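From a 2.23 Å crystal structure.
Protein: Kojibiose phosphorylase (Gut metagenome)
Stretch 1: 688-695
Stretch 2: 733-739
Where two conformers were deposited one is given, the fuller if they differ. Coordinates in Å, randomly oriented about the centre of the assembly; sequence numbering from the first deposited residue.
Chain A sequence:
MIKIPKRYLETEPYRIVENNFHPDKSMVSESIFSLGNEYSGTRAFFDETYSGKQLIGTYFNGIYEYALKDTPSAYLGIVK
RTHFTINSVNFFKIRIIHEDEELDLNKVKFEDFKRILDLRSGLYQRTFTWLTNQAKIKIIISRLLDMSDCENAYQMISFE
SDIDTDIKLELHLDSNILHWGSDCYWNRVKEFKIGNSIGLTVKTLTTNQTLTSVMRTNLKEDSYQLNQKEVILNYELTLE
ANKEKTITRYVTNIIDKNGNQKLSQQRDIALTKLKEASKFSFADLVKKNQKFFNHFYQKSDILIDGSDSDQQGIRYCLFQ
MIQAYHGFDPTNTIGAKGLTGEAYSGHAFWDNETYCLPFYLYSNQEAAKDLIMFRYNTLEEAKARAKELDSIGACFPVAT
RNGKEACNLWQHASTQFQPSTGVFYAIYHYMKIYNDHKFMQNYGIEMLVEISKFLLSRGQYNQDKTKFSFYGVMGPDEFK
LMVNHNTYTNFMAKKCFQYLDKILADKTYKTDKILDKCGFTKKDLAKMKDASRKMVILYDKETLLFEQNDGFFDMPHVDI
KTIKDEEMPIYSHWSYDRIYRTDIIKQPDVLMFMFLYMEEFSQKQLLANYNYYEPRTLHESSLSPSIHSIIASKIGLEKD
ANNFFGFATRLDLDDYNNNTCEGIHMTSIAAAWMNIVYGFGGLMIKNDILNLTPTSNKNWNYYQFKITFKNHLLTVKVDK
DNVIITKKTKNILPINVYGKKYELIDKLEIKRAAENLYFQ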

# COMPACT_ATOMS: atom_id res chain seq x y z
N ASP A 688 -38.60 -20.43 14.82
CA ASP A 688 -38.67 -21.74 14.11
C ASP A 688 -40.02 -21.89 13.39
O ASP A 688 -40.44 -23.04 13.18
CB ASP A 688 -38.44 -22.88 15.12
CG ASP A 688 -37.98 -24.15 14.45
OD1 ASP A 688 -37.18 -24.03 13.51
OD2 ASP A 688 -38.44 -25.23 14.85
N ILE A 689 -40.68 -20.78 13.04
CA ILE A 689 -41.94 -20.71 12.26
C ILE A 689 -41.64 -19.91 10.99
O ILE A 689 -41.14 -18.78 11.10
CB ILE A 689 -43.09 -20.01 13.03
CG1 ILE A 689 -43.32 -20.55 14.45
CG2 ILE A 689 -44.35 -20.00 12.20
CD1 ILE A 689 -43.94 -21.93 14.52
N LEU A 690 -41.99 -20.45 9.82
CA LEU A 690 -41.83 -19.73 8.54
C LEU A 690 -42.87 -18.61 8.45
O LEU A 690 -44.08 -18.92 8.60
CB LEU A 690 -41.95 -20.72 7.38
CG LEU A 690 -41.66 -20.15 6.00
CD1 LEU A 690 -40.73 -21.07 5.23
CD2 LEU A 690 -42.94 -19.94 5.22
N ASN A 691 -42.41 -17.40 8.17
CA ASN A 691 -43.21 -16.18 7.93
C ASN A 691 -43.09 -15.77 6.46
O ASN A 691 -41.99 -15.86 5.89
CB ASN A 691 -42.78 -15.01 8.81
CG ASN A 691 -43.14 -15.13 10.28
OD1 ASN A 691 -43.86 -14.29 10.79
ND2 ASN A 691 -42.65 -16.16 10.96
N LEU A 692 -44.20 -15.29 5.89
CA LEU A 692 -44.27 -14.62 4.57
C LEU A 692 -45.07 -13.33 4.73
O LEU A 692 -46.00 -13.33 5.56
CB LEU A 692 -44.98 -15.54 3.57
CG LEU A 692 -44.28 -16.87 3.28
CD1 LEU A 692 -45.16 -17.75 2.39
CD2 LEU A 692 -42.94 -16.63 2.62
N THR A 693 -44.66 -12.26 4.02
CA THR A 693 -45.39 -10.98 3.88
C THR A 693 -45.30 -10.54 2.43
O THR A 693 -44.56 -9.61 2.11
CB THR A 693 -44.81 -9.87 4.78
OG1 THR A 693 -44.72 -10.41 6.09
CG2 THR A 693 -45.66 -8.62 4.80
N PRO A 694 -45.96 -11.25 1.51
CA PRO A 694 -45.80 -10.98 0.09
C PRO A 694 -46.32 -9.60 -0.35
O PRO A 694 -47.44 -9.23 -0.02
CB PRO A 694 -46.55 -12.15 -0.58
CG PRO A 694 -46.57 -13.23 0.47
CD PRO A 694 -46.76 -12.46 1.77
N THR A 695 -45.47 -8.87 -1.07
CA THR A 695 -45.76 -7.54 -1.66
C THR A 695 -45.53 -7.63 -3.17
O THR A 695 -45.00 -8.65 -3.63
CB THR A 695 -44.93 -6.45 -0.97
OG1 THR A 695 -43.56 -6.85 -0.97
CG2 THR A 695 -45.39 -6.18 0.45
N LEU A 733 -47.71 -27.99 8.43
CA LEU A 733 -46.68 -26.94 8.65
C LEU A 733 -47.39 -25.69 9.13
O LEU A 733 -48.19 -25.13 8.38
CB LEU A 733 -45.88 -26.64 7.38
CG LEU A 733 -44.82 -25.56 7.56
CD1 LEU A 733 -43.80 -25.98 8.60
CD2 LEU A 733 -44.14 -25.21 6.24
N PRO A 734 -47.11 -25.20 10.34
CA PRO A 734 -47.53 -23.86 10.73
C PRO A 734 -46.79 -22.82 9.91
O PRO A 734 -45.59 -22.92 9.75
CB PRO A 734 -47.15 -23.71 12.20
CG PRO A 734 -46.15 -24.81 12.46
CD PRO A 734 -46.42 -25.90 11.44
N ILE A 735 -47.52 -21.85 9.41
CA ILE A 735 -46.93 -20.75 8.61
C ILE A 735 -47.65 -19.45 8.99
O ILE A 735 -48.87 -19.48 9.20
CB ILE A 735 -46.99 -21.12 7.12
CG1 ILE A 735 -46.44 -20.01 6.22
CG2 ILE A 735 -48.39 -21.55 6.71
CD1 ILE A 735 -46.35 -20.43 4.78
N ASN A 736 -46.89 -18.38 9.08
CA ASN A 736 -47.37 -17.04 9.50
C ASN A 736 -47.42 -16.16 8.25
O ASN A 736 -46.34 -15.94 7.64
CB ASN A 736 -46.46 -16.56 10.64
CG ASN A 736 -47.10 -15.45 11.41
OD1 ASN A 736 -47.45 -14.43 10.83
ND2 ASN A 736 -47.30 -15.66 12.70
N VAL A 737 -48.62 -15.75 7.81
CA VAL A 737 -48.79 -14.89 6.60
C VAL A 737 -49.54 -13.60 6.97
O VAL A 737 -50.68 -13.68 7.51
CB VAL A 737 -49.49 -15.63 5.43
CG1 VAL A 737 -49.39 -14.85 4.14
CG2 VAL A 737 -48.94 -17.03 5.21
N TYR A 738 -48.92 -12.45 6.69
CA TYR A 738 -49.46 -11.11 7.01
C TYR A 738 -49.74 -11.08 8.52
O TYR A 738 -50.71 -10.46 8.94
CB TYR A 738 -50.69 -10.79 6.16
CG TYR A 738 -50.42 -10.74 4.67
CD1 TYR A 738 -49.41 -9.94 4.16
CD2 TYR A 738 -51.16 -11.49 3.77
CE1 TYR A 738 -49.15 -9.87 2.80
CE2 TYR A 738 -50.90 -11.44 2.41
CZ TYR A 738 -49.89 -10.63 1.92
OH TYR A 738 -49.62 -10.59 0.57
N GLY A 739 -48.90 -11.76 9.31
CA GLY A 739 -48.93 -11.73 10.78
C GLY A 739 -49.97 -12.66 11.39
O GLY A 739 -50.08 -12.61 12.63
O HOH W 1 -43.03 -23.14 9.97
O HOH W 2 -46.22 -12.77 8.41

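Parallel β-strands are joined by staggered hydrogen bonds in which one residue reaches two neighbours on the partner strand, and this pair from kojibiose phosphorylase, 689-692 beside 733-737, illustrates the rule. Asn736 is the residue that reaches both ways: its N donates to Leu690 O at 2.9 Å and its O accepts from Leu692 N at 2.8 Å, both nearly straight. One step on, Tyr738 N reaches Leu692 O over a longer 3.3 Å. Between these rungs the α-carbons approach carbonyl oxygens, as where Asn691 CA lies 3.2 Å from Asn736 O.

At the start of the pairing the direct ladder gives way to water. Leu690 N and Pro734 O stand 4.4 Å apart, too far to bond, and water 1 fills the gap, accepting from Leu690 N at 2.9 Å and donating to Pro734 O at 2.6 Å.

Alternation along the strands sorts the side chains. Leu690, Leu692, Ile735 and Val737 share a buried face, where branched aliphatic chains pack without leaving polar groups unpaired: Ile735 CD1 meets Leu690 CD2 at 3.5 Å and Leu692 CD1 at 3.8 Å. Asn691 and Asn736 occupy the other, partly exposed face, where amides can remain near solvent. There Asn691 OD1 lies 3.5 Å from Asn736 CB, while Asn691 ND2 makes a weak 3.0 Å hydrogen bond to Ile689 O in its own strand.

Beyond the strands, a side chain takes over from the backbone. Tyr738 turns with positive phi, and its ring carries the hydroxyl to the other stretch, where Tyr738 OH donates to Pro694 O at 2.6 Å. The apolar part of the ring also suits proline, with Pro694 CD 3.6 Å from Tyr738 CZ. Together the contacts bury 547 Å², summed over both stretches.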